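Local structure of ribose-5-phosphate isomerase RpiB (Thermotoga maritima, 1O1X) at residues K31-G36 with L127-V132; Y57-V62 with N88-I93; N114-P119 with D133-T138. The protein probably catalyses the reversible isomerisation of ribose 5-phosphate to ribulose 5-phosphate. One frame throughout, in Å; residues are numbered along the deposited sequence.

From the N terminus, helix 24-36 is the first element in these contacts to find a partner: it packs on helix 125-137, so contact 1 closes a long loop with 90 residues between its segments. Within that span contact 2 closes a shorter one, joining helix 54-66 to the turn that leads into strand 95-97, on the opposite side of the chain's centre. Contact 3 crosses contact 1: it starts at strand 115-117, inside the long loop, and ends beyond it, on the last turns of helix 125-137. Contacts 1 and 3 share that helix and meet through Tyr33 and Asp133; contacts 2 and 3, in series, meet where Gly92 O accepts a hydrogen bond from Asn114 ND2.

Contact 1 of 3, residues K31-G36 with L127-V132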
loop_
_atom_site.group_PDB
_atom_site.type_symbol
_atom_site.label_atom_id
_atom_site.label_comp_id
_atom_site.label_asym_id
_atom_site.label_seq_id
_atom_site.Cartn_x
_atom_site.Cartn_y
_atom_site.Cartn_z
ATOM N N LYS A 31 3.543 1.894 -21.545
ATOM C CA LYS A 31 4.205 1.977 -22.839
ATOM C C LYS A 31 4.071 3.345 -23.460
ATOM O O LYS A 31 5.067 3.928 -23.853
ATOM C CB LYS A 31 3.660 0.947 -23.785
ATOM C CG LYS A 31 4.245 1.044 -25.180
ATOM C CD LYS A 31 3.802 -0.097 -26.034
ATOM C CE LYS A 31 2.411 0.050 -26.514
ATOM N NZ LYS A 31 2.319 -0.950 -27.606
ATOM N N ASN A 32 2.852 3.866 -23.516
ATOM C CA ASN A 32 2.619 5.176 -24.117
ATOM C C ASN A 32 3.260 6.310 -23.343
ATOM O O ASN A 32 3.712 7.268 -23.914
ATOM C CB ASN A 32 1.138 5.392 -24.281
ATOM C CG ASN A 32 0.529 4.462 -25.320
ATOM O OD1 ASN A 32 1.230 3.911 -26.167
ATOM N ND2 ASN A 32 -0.786 4.256 -25.232
ATOM N N TYR A 33 3.328 6.178 -22.039
ATOM C CA TYR A 33 4.010 7.142 -21.185
ATOM C C TYR A 33 5.486 7.205 -21.538
ATOM O O TYR A 33 6.043 8.295 -21.747
ATOM C CB TYR A 33 3.801 6.800 -19.708
ATOM C CG TYR A 33 4.567 7.673 -18.734
ATOM C CD1 TYR A 33 4.198 8.994 -18.525
ATOM C CD2 TYR A 33 5.652 7.166 -18.010
ATOM C CE1 TYR A 33 4.887 9.801 -17.626
ATOM C CE2 TYR A 33 6.362 7.972 -17.103
ATOM C CZ TYR A 33 5.959 9.281 -16.922
ATOM O OH TYR A 33 6.601 10.106 -16.053
ATOM N N LEU A 34 6.103 6.037 -21.670
ATOM C CA LEU A 34 7.500 5.941 -22.050
ATOM C C LEU A 34 7.751 6.481 -23.444
ATOM O O LEU A 34 8.705 7.260 -23.656
ATOM C CB LEU A 34 7.996 4.487 -21.923
ATOM C CG LEU A 34 7.998 4.003 -20.474
ATOM C CD1 LEU A 34 8.229 2.513 -20.441
ATOM C CD2 LEU A 34 9.056 4.728 -19.633
ATOM N N LEU A 35 6.917 6.068 -24.397
ATOM C CA LEU A 35 7.037 6.539 -25.772
ATOM C C LEU A 35 6.954 8.069 -25.852
ATOM O O LEU A 35 7.671 8.698 -26.620
ATOM C CB LEU A 35 5.994 5.881 -26.688
ATOM C CG LEU A 35 6.147 4.390 -26.957
ATOM C CD1 LEU A 35 4.977 3.859 -27.787
ATOM C CD2 LEU A 35 7.456 4.065 -27.691
ATOM N N GLY A 36 6.084 8.663 -25.050
ATOM C CA GLY A 36 5.923 10.111 -24.980
ATOM C C GLY A 36 7.147 10.848 -24.444
ATOM O O GLY A 36 7.313 12.007 -24.665
ATOM N N LEU A 127 0.353 6.487 -10.369
ATOM C CA LEU A 127 1.297 5.867 -9.432
ATOM C C LEU A 127 2.315 4.987 -10.141
ATOM O O LEU A 127 3.514 5.005 -9.800
ATOM C CB LEU A 127 0.564 5.084 -8.354
ATOM C CG LEU A 127 1.408 4.345 -7.310
ATOM C CD1 LEU A 127 2.261 5.341 -6.566
ATOM C CD2 LEU A 127 0.525 3.582 -6.319
ATOM N N ALA A 128 1.846 4.169 -11.081
ATOM C CA ALA A 128 2.733 3.338 -11.920
ATOM C C ALA A 128 3.794 4.190 -12.616
ATOM O O ALA A 128 4.938 3.815 -12.676
ATOM C CB ALA A 128 1.910 2.593 -12.978
ATOM N N PHE A 129 3.402 5.326 -13.169
ATOM C CA PHE A 129 4.348 6.227 -13.838
ATOM C C PHE A 129 5.446 6.735 -12.881
ATOM O O PHE A 129 6.627 6.777 -13.265
ATOM C CB PHE A 129 3.649 7.449 -14.491
ATOM C CG PHE A 129 2.599 7.115 -15.549
ATOM C CD1 PHE A 129 2.519 5.857 -16.176
ATOM C CD2 PHE A 129 1.680 8.097 -15.915
ATOM C CE1 PHE A 129 1.528 5.601 -17.104
ATOM C CE2 PHE A 129 0.690 7.842 -16.869
ATOM C CZ PHE A 129 0.613 6.619 -17.454
ATOM N N TRP A 130 5.070 7.106 -11.650
ATOM C CA TRP A 130 6.042 7.504 -10.653
ATOM C C TRP A 130 6.991 6.371 -10.294
ATOM O O TRP A 130 8.193 6.613 -10.079
ATOM C CB TRP A 130 5.417 7.985 -9.336
ATOM C CG TRP A 130 4.461 9.107 -9.455
ATOM C CD1 TRP A 130 4.347 10.008 -10.466
ATOM C CD2 TRP A 130 3.444 9.438 -8.495
ATOM N NE1 TRP A 130 3.279 10.843 -10.213
ATOM C CE2 TRP A 130 2.705 10.503 -9.017
ATOM C CE3 TRP A 130 3.050 8.884 -7.281
ATOM C CZ2 TRP A 130 1.606 11.057 -8.345
ATOM C CZ3 TRP A 130 1.979 9.442 -6.598
ATOM C CH2 TRP A 130 1.263 10.507 -7.139
ATOM N N ILE A 131 6.463 5.152 -10.206
ATOM C CA ILE A 131 7.289 3.981 -9.895
ATOM C C ILE A 131 8.288 3.749 -11.024
ATOM O O ILE A 131 9.490 3.531 -10.773
ATOM C CB ILE A 131 6.419 2.717 -9.620
ATOM C CG1 ILE A 131 5.559 2.908 -8.354
ATOM C CG2 ILE A 131 7.255 1.455 -9.477
ATOM C CD1 ILE A 131 4.451 1.879 -8.219
ATOM N N VAL A 132 7.808 3.827 -12.254
ATOM C CA VAL A 132 8.648 3.658 -13.446
ATOM C C VAL A 132 9.763 4.713 -13.491
ATOM O O VAL A 132 10.917 4.372 -13.730
ATOM C CB VAL A 132 7.799 3.701 -14.743
ATOM C CG1 VAL A 132 8.683 3.854 -15.993
ATOM C CG2 VAL A 132 6.918 2.469 -14.867
#
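Tyr33 and Phe129 mark the point where helix 24-36 meets helix 125-137, their CA atoms 7.4 Å apart, the nearest such pair between 31-36 and 127-132. The two rings form an offset stack with almost exactly parallel planes, 1° apart, and the centroids lie 4.2 Å from each other. Tyr33 CB sits over the Phe129 ring, 3.9 Å from its centroid, while Phe129 CB lies over the Tyr33 ring at 3.8 Å from that centroid, so each ring receives the other's CB over its face, a CH-pi contact in both directions. The two residues arrive there by different first torsions: Tyr33 carries CG anti to the backbone N (chi1 175°), whereas Phe129 keeps CG beside its own N (chi1 -59°). The phenol oxygen of Tyr33 is hydrogen-bonded to the Asp133 carboxylate, one residue past the segment, which probably helps to hold the ring against Phe129. Nearby, Leu34 CD2 touches Val132 CG1 at 3.8 Å; Leu34 also packs on Val41 of strand 40-43, and Val132 on Leu116 of strand 115-117. Two helices side by side on one face of a parallel sheet, here joined by an aromatic stack, form a helical layer of a Rossmann-like alpha/beta/alpha sandwich.

Contact 2 of 3, residues Y57-V62 with N88-I93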
loop_
_atom_site.group_PDB
_atom_site.type_symbol
_atom_site.label_atom_id
_atom_site.label_comp_id
_atom_site.label_asym_id
_atom_site.label_seq_id
_atom_site.Cartn_x
_atom_site.Cartn_y
_atom_site.Cartn_z
ATOM N N TYR A 57 5.054 -14.577 -21.342
ATOM C CA TYR A 57 5.457 -13.175 -21.525
ATOM C C TYR A 57 6.682 -12.759 -20.688
ATOM O O TYR A 57 7.533 -11.983 -21.166
ATOM C CB TYR A 57 4.226 -12.254 -21.371
ATOM C CG TYR A 57 3.284 -12.515 -22.509
ATOM C CD1 TYR A 57 3.495 -11.926 -23.733
ATOM C CD2 TYR A 57 2.270 -13.471 -22.398
ATOM C CE1 TYR A 57 2.662 -12.222 -24.831
ATOM C CE2 TYR A 57 1.456 -13.789 -23.476
ATOM C CZ TYR A 57 1.640 -13.135 -24.680
ATOM O OH TYR A 57 0.849 -13.446 -25.764
ATOM N N ALA A 58 6.795 -13.304 -19.478
ATOM C CA ALA A 58 7.992 -13.197 -18.652
ATOM C C ALA A 58 9.225 -13.641 -19.447
ATOM O O ALA A 58 10.244 -12.941 -19.446
ATOM C CB ALA A 58 7.850 -14.037 -17.369
ATOM N N LYS A 59 9.105 -14.759 -20.178
ATOM C CA LYS A 59 10.241 -15.351 -20.884
ATOM C C LYS A 59 10.728 -14.444 -22.004
ATOM O O LYS A 59 11.936 -14.363 -22.257
ATOM C CB LYS A 59 9.884 -16.705 -21.516
ATOM C CG LYS A 59 9.688 -17.826 -20.535
ATOM C CD LYS A 59 9.182 -19.072 -21.258
ATOM C CE LYS A 59 9.287 -20.280 -20.327
ATOM N NZ LYS A 59 8.214 -20.405 -19.276
ATOM N N LYS A 60 9.810 -13.780 -22.679
ATOM C CA LYS A 60 10.189 -12.886 -23.786
ATOM C C LYS A 60 11.020 -11.673 -23.286
ATOM O O LYS A 60 11.990 -11.271 -23.912
ATOM C CB LYS A 60 8.953 -12.387 -24.539
ATOM C CG LYS A 60 8.069 -13.484 -25.137
ATOM C CD LYS A 60 6.812 -12.933 -25.761
ATOM C CE LYS A 60 5.910 -14.039 -26.406
ATOM N NZ LYS A 60 6.720 -14.919 -27.297
ATOM N N VAL A 61 10.600 -11.072 -22.193
ATOM C CA VAL A 61 11.333 -9.946 -21.592
ATOM C C VAL A 61 12.674 -10.424 -20.996
ATOM O O VAL A 61 13.720 -9.795 -21.190
ATOM C CB VAL A 61 10.490 -9.180 -20.549
ATOM C CG1 VAL A 61 11.336 -8.180 -19.749
ATOM C CG2 VAL A 61 9.345 -8.439 -21.219
ATOM N N VAL A 62 12.637 -11.552 -20.313
ATOM C CA VAL A 62 13.837 -12.180 -19.792
ATOM C C VAL A 62 14.860 -12.403 -20.874
ATOM O O VAL A 62 16.046 -12.086 -20.686
ATOM C CB VAL A 62 13.518 -13.473 -19.074
ATOM C CG1 VAL A 62 14.761 -14.313 -18.868
ATOM C CG2 VAL A 62 12.798 -13.159 -17.710
ATOM N N ASN A 88 11.981 -14.508 -12.046
ATOM C CA ASN A 88 13.102 -14.754 -11.148
ATOM C C ASN A 88 13.603 -16.211 -11.153
ATOM O O ASN A 88 14.521 -16.581 -10.428
ATOM C CB ASN A 88 12.729 -14.261 -9.768
ATOM C CG ASN A 88 12.818 -12.737 -9.660
ATOM O OD1 ASN A 88 13.815 -12.131 -10.125
ATOM N ND2 ASN A 88 11.815 -12.128 -9.042
ATOM N N ARG A 89 13.019 -17.042 -12.012
ATOM C CA ARG A 89 13.533 -18.383 -12.298
ATOM C C ARG A 89 14.896 -18.355 -12.978
ATOM O O ARG A 89 15.616 -19.343 -12.953
ATOM C CB ARG A 89 12.547 -19.147 -13.174
ATOM C CG ARG A 89 11.370 -19.713 -12.417
ATOM C CD ARG A 89 11.759 -20.880 -11.516
ATOM N NE ARG A 89 10.574 -21.564 -11.026
ATOM C CZ ARG A 89 9.851 -21.193 -9.958
ATOM N NH1 ARG A 89 10.171 -20.133 -9.230
ATOM N NH2 ARG A 89 8.782 -21.903 -9.631
ATOM N N TYR A 90 15.238 -17.218 -13.584
ATOM C CA TYR A 90 16.416 -17.124 -14.441
ATOM C C TYR A 90 17.580 -16.446 -13.750
ATOM O O TYR A 90 17.458 -15.310 -13.260
ATOM C CB TYR A 90 16.045 -16.385 -15.720
ATOM C CG TYR A 90 15.002 -17.144 -16.490
ATOM C CD1 TYR A 90 15.371 -18.164 -17.357
ATOM C CD2 TYR A 90 13.653 -16.870 -16.318
ATOM C CE1 TYR A 90 14.419 -18.895 -18.008
ATOM C CE2 TYR A 90 12.697 -17.576 -16.976
ATOM C CZ TYR A 90 13.083 -18.593 -17.808
ATOM O OH TYR A 90 12.149 -19.277 -18.498
ATOM N N ARG A 91 18.720 -17.117 -13.721
ATOM C CA ARG A 91 19.927 -16.489 -13.203
ATOM C C ARG A 91 20.253 -15.216 -14.011
ATOM O O ARG A 91 20.077 -15.147 -15.238
ATOM C CB ARG A 91 21.110 -17.483 -13.196
ATOM C CG ARG A 91 20.967 -18.604 -12.102
ATOM C CD ARG A 91 22.070 -19.682 -12.169
ATOM N NE ARG A 91 23.392 -19.181 -11.782
ATOM C CZ ARG A 91 24.336 -18.753 -12.637
ATOM N NH1 ARG A 91 24.132 -18.746 -13.957
ATOM N NH2 ARG A 91 25.492 -18.312 -12.168
ATOM N N GLY A 92 20.648 -14.177 -13.302
ATOM C CA GLY A 92 20.910 -12.894 -13.910
ATOM C C GLY A 92 19.737 -11.954 -13.916
ATOM O O GLY A 92 19.913 -10.797 -14.279
ATOM N N ILE A 93 18.537 -12.444 -13.595
ATOM C CA ILE A 93 17.344 -11.617 -13.576
ATOM C C ILE A 93 17.008 -11.265 -12.157
ATOM O O ILE A 93 16.974 -12.130 -11.282
ATOM C CB ILE A 93 16.133 -12.362 -14.240
ATOM C CG1 ILE A 93 16.445 -12.683 -15.704
ATOM C CG2 ILE A 93 14.816 -11.569 -14.046
ATOM C CD1 ILE A 93 16.645 -11.454 -16.630
#
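With CG1 anti to the backbone N (chi1 164°), Val62 presents that methyl to Tyr90, whose CG stands beside its own N (chi1 -63°), which brings the ring alongside Val62. CG1 rests over one face of the ring, displaced toward the rim, 4.0 Å from the centroid, 25° off the normal, and 3.7 Å from Tyr90 CG, a CH-pi contact. The same methyl reaches Ile93 CG1 at 3.9 Å, so this branch makes the closer contact with both partners, CG2 standing slightly farther off. At the ring's far end, the aliphatic chain of Lys59 crosses the tyrosine at about a right angle, with CG and CE each 3.5 Å from Tyr90 OH; the hydroxyl finds its main polar partner in Val155 of the fourth subunit. Tyr90 and Ile93 are brought to the same helix by a type II beta turn, closed by Ile93 N to Tyr90 O at 3.1 Å, in which the positive phi of Gly92 favours glycine. Helix 54-66 lies beside the turn on one face of the sheet: Val62 touches Ala87 of helix 81-87, Ala58 packs on its Met83 and Ala86, and Val61 leans on Leu75 of strand 72-75 and Ala18 of strand 14-18.

Contact 3 of 3, residues N114-P119 with D133-T138; sequences NILVLP and DTFLST
In the beta-alpha unit made of strand 115-117 and the helix 125-137 that follows it, Phe135 sets its ring against Leu116, the two residues whose CA atoms come nearest. Leu116 CB stands almost exactly above the middle of the ring, 3.6 Å from the centroid and only 2° off the normal, a CH-pi contact over the face. Because Phe135 CG is anti to the backbone N (chi1 -164°), the ring extends toward the strand and its tip reaches the backbone: CZ is 3.5 Å from Leu116 N and equally close to Ile115 C. Asn114 C lies farther out, at the ring edge, 4.2 Å from CZ. The branches of Leu116 add looser contacts, CD1 to the ring atom CD1 of Phe135 at 4.0 Å. The helix runs back against the strand direction, as in the Rossmann-like fold, and strand 115-117 itself is an inner strand, placed between 72-75 and 95-97. Phe72 meets the Phe135 ring steeply, with planes at about 70°, and Arg108 of helix 101-109 also touches it. An alanine at Phe135 is likely to leave Leu116 CB and Phe72 without their shared aromatic partner and open a gap between helix and sheet. Farther along, two hydroxyls turn back on the main chain: Ser137 OG donates to Asp133 O at 2.7 Å, and Thr138 OG1 to Thr134 O at 2.6 Å. Thr134 O is gripped twice, since Ser137 N arrives from the opposite face of its carbonyl plane, at 3.3 Å.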
loop_
_atom_site.group_PDB
_atom_site.type_symbol
_atom_site.label_atom_id
_atom_site.label_comp_id
_atom_site.label_asym_id
_atom_site.label_seq_id
_atom_site.Cartn_x
_atom_site.Cartn_y
_atom_site.Cartn_z
ATOM N N ASN A 114 16.774 -5.407 -12.548
ATOM C CA ASN A 114 16.769 -5.154 -13.987
ATOM C C ASN A 114 15.399 -5.348 -14.630
ATOM O O ASN A 114 15.204 -5.009 -15.774
ATOM C CB ASN A 114 17.901 -5.914 -14.693
ATOM C CG ASN A 114 17.918 -7.409 -14.405
ATOM O OD1 ASN A 114 16.929 -7.982 -13.972
ATOM N ND2 ASN A 114 19.038 -8.051 -14.730
ATOM N N ILE A 115 14.440 -5.822 -13.849
ATOM C CA ILE A 115 13.043 -5.879 -14.257
ATOM C C ILE A 115 12.158 -5.329 -13.165
ATOM O O ILE A 115 12.270 -5.711 -12.004
ATOM C CB ILE A 115 12.567 -7.325 -14.651
ATOM C CG1 ILE A 115 13.355 -7.865 -15.848
ATOM C CG2 ILE A 115 11.085 -7.324 -14.960
ATOM C CD1 ILE A 115 12.866 -9.198 -16.362
ATOM N N LEU A 116 11.295 -4.409 -13.562
ATOM C CA LEU A 116 10.266 -3.839 -12.711
ATOM C C LEU A 116 8.967 -4.618 -12.950
ATOM O O LEU A 116 8.535 -4.770 -14.072
ATOM C CB LEU A 116 10.052 -2.360 -13.028
ATOM C CG LEU A 116 8.797 -1.682 -12.453
ATOM C CD1 LEU A 116 8.902 -1.692 -10.953
ATOM C CD2 LEU A 116 8.649 -0.280 -12.984
ATOM N N VAL A 117 8.350 -5.084 -11.883
ATOM C CA VAL A 117 7.083 -5.756 -12.000
ATOM C C VAL A 117 6.007 -4.882 -11.354
ATOM O O VAL A 117 6.154 -4.431 -10.197
ATOM C CB VAL A 117 7.122 -7.177 -11.324
ATOM C CG1 VAL A 117 5.755 -7.847 -11.393
ATOM C CG2 VAL A 117 8.216 -8.053 -11.931
ATOM N N LEU A 118 4.913 -4.712 -12.073
ATOM C CA LEU A 118 3.803 -3.903 -11.642
ATOM C C LEU A 118 2.502 -4.694 -11.624
ATOM O O LEU A 118 2.248 -5.498 -12.497
ATOM C CB LEU A 118 3.604 -2.713 -12.587
ATOM C CG LEU A 118 4.754 -1.743 -12.736
ATOM C CD1 LEU A 118 4.518 -0.805 -13.912
ATOM C CD2 LEU A 118 4.937 -0.966 -11.457
ATOM N N PRO A 119 1.671 -4.431 -10.628
ATOM C CA PRO A 119 0.344 -5.026 -10.550
ATOM C C PRO A 119 -0.751 -4.243 -11.299
ATOM O O PRO A 119 -1.308 -3.240 -10.784
ATOM C CB PRO A 119 0.059 -5.003 -9.079
ATOM C CG PRO A 119 0.737 -3.815 -8.597
ATOM C CD PRO A 119 1.954 -3.589 -9.467
ATOM N N ASP A 133 9.423 5.986 -13.257
ATOM C CA ASP A 133 10.392 7.081 -13.279
ATOM C C ASP A 133 11.489 6.850 -12.224
ATOM O O ASP A 133 12.675 7.051 -12.490
ATOM C CB ASP A 133 9.746 8.414 -12.935
ATOM C CG ASP A 133 8.878 8.989 -14.053
ATOM O OD1 ASP A 133 8.880 8.499 -15.196
ATOM O OD2 ASP A 133 8.167 9.985 -13.800
ATOM N N THR A 134 11.089 6.416 -11.040
ATOM C CA THR A 134 12.045 6.107 -9.968
ATOM C C THR A 134 12.973 4.933 -10.336
ATOM O O THR A 134 14.200 4.991 -10.159
ATOM C CB THR A 134 11.263 5.777 -8.701
ATOM O OG1 THR A 134 10.482 6.918 -8.344
ATOM C CG2 THR A 134 12.190 5.522 -7.526
ATOM N N PHE A 135 12.366 3.868 -10.877
ATOM C CA PHE A 135 13.094 2.693 -11.302
ATOM C C PHE A 135 14.165 3.039 -12.346
ATOM O O PHE A 135 15.289 2.576 -12.257
ATOM C CB PHE A 135 12.128 1.640 -11.873
ATOM C CG PHE A 135 12.721 0.265 -11.976
ATOM C CD1 PHE A 135 12.747 -0.580 -10.861
ATOM C CD2 PHE A 135 13.223 -0.209 -13.179
ATOM C CE1 PHE A 135 13.244 -1.878 -10.967
ATOM C CE2 PHE A 135 13.751 -1.511 -13.262
ATOM C CZ PHE A 135 13.757 -2.323 -12.170
ATOM N N LEU A 136 13.802 3.860 -13.328
ATOM C CA LEU A 136 14.692 4.166 -14.421
ATOM C C LEU A 136 15.717 5.221 -14.069
ATOM O O LEU A 136 16.686 5.419 -14.800
ATOM C CB LEU A 136 13.883 4.617 -15.644
ATOM C CG LEU A 136 12.978 3.566 -16.263
ATOM C CD1 LEU A 136 12.343 4.100 -17.578
ATOM C CD2 LEU A 136 13.706 2.320 -16.513
ATOM N N SER A 137 15.545 5.928 -12.969
ATOM C CA SER A 137 16.454 7.003 -12.688
ATOM C C SER A 137 17.307 6.765 -11.458
ATOM O O SER A 137 18.073 7.629 -11.071
ATOM C CB SER A 137 15.667 8.328 -12.633
ATOM O OG SER A 137 14.820 8.283 -11.530
ATOM N N THR A 138 17.230 5.589 -10.836
ATOM C CA THR A 138 17.994 5.300 -9.622
ATOM C C THR A 138 19.187 4.388 -9.928
ATOM O O THR A 138 19.017 3.286 -10.477
ATOM C CB THR A 138 17.095 4.595 -8.598
ATOM O OG1 THR A 138 15.989 5.442 -8.262
ATOM C CG2 THR A 138 17.832 4.323 -7.254
#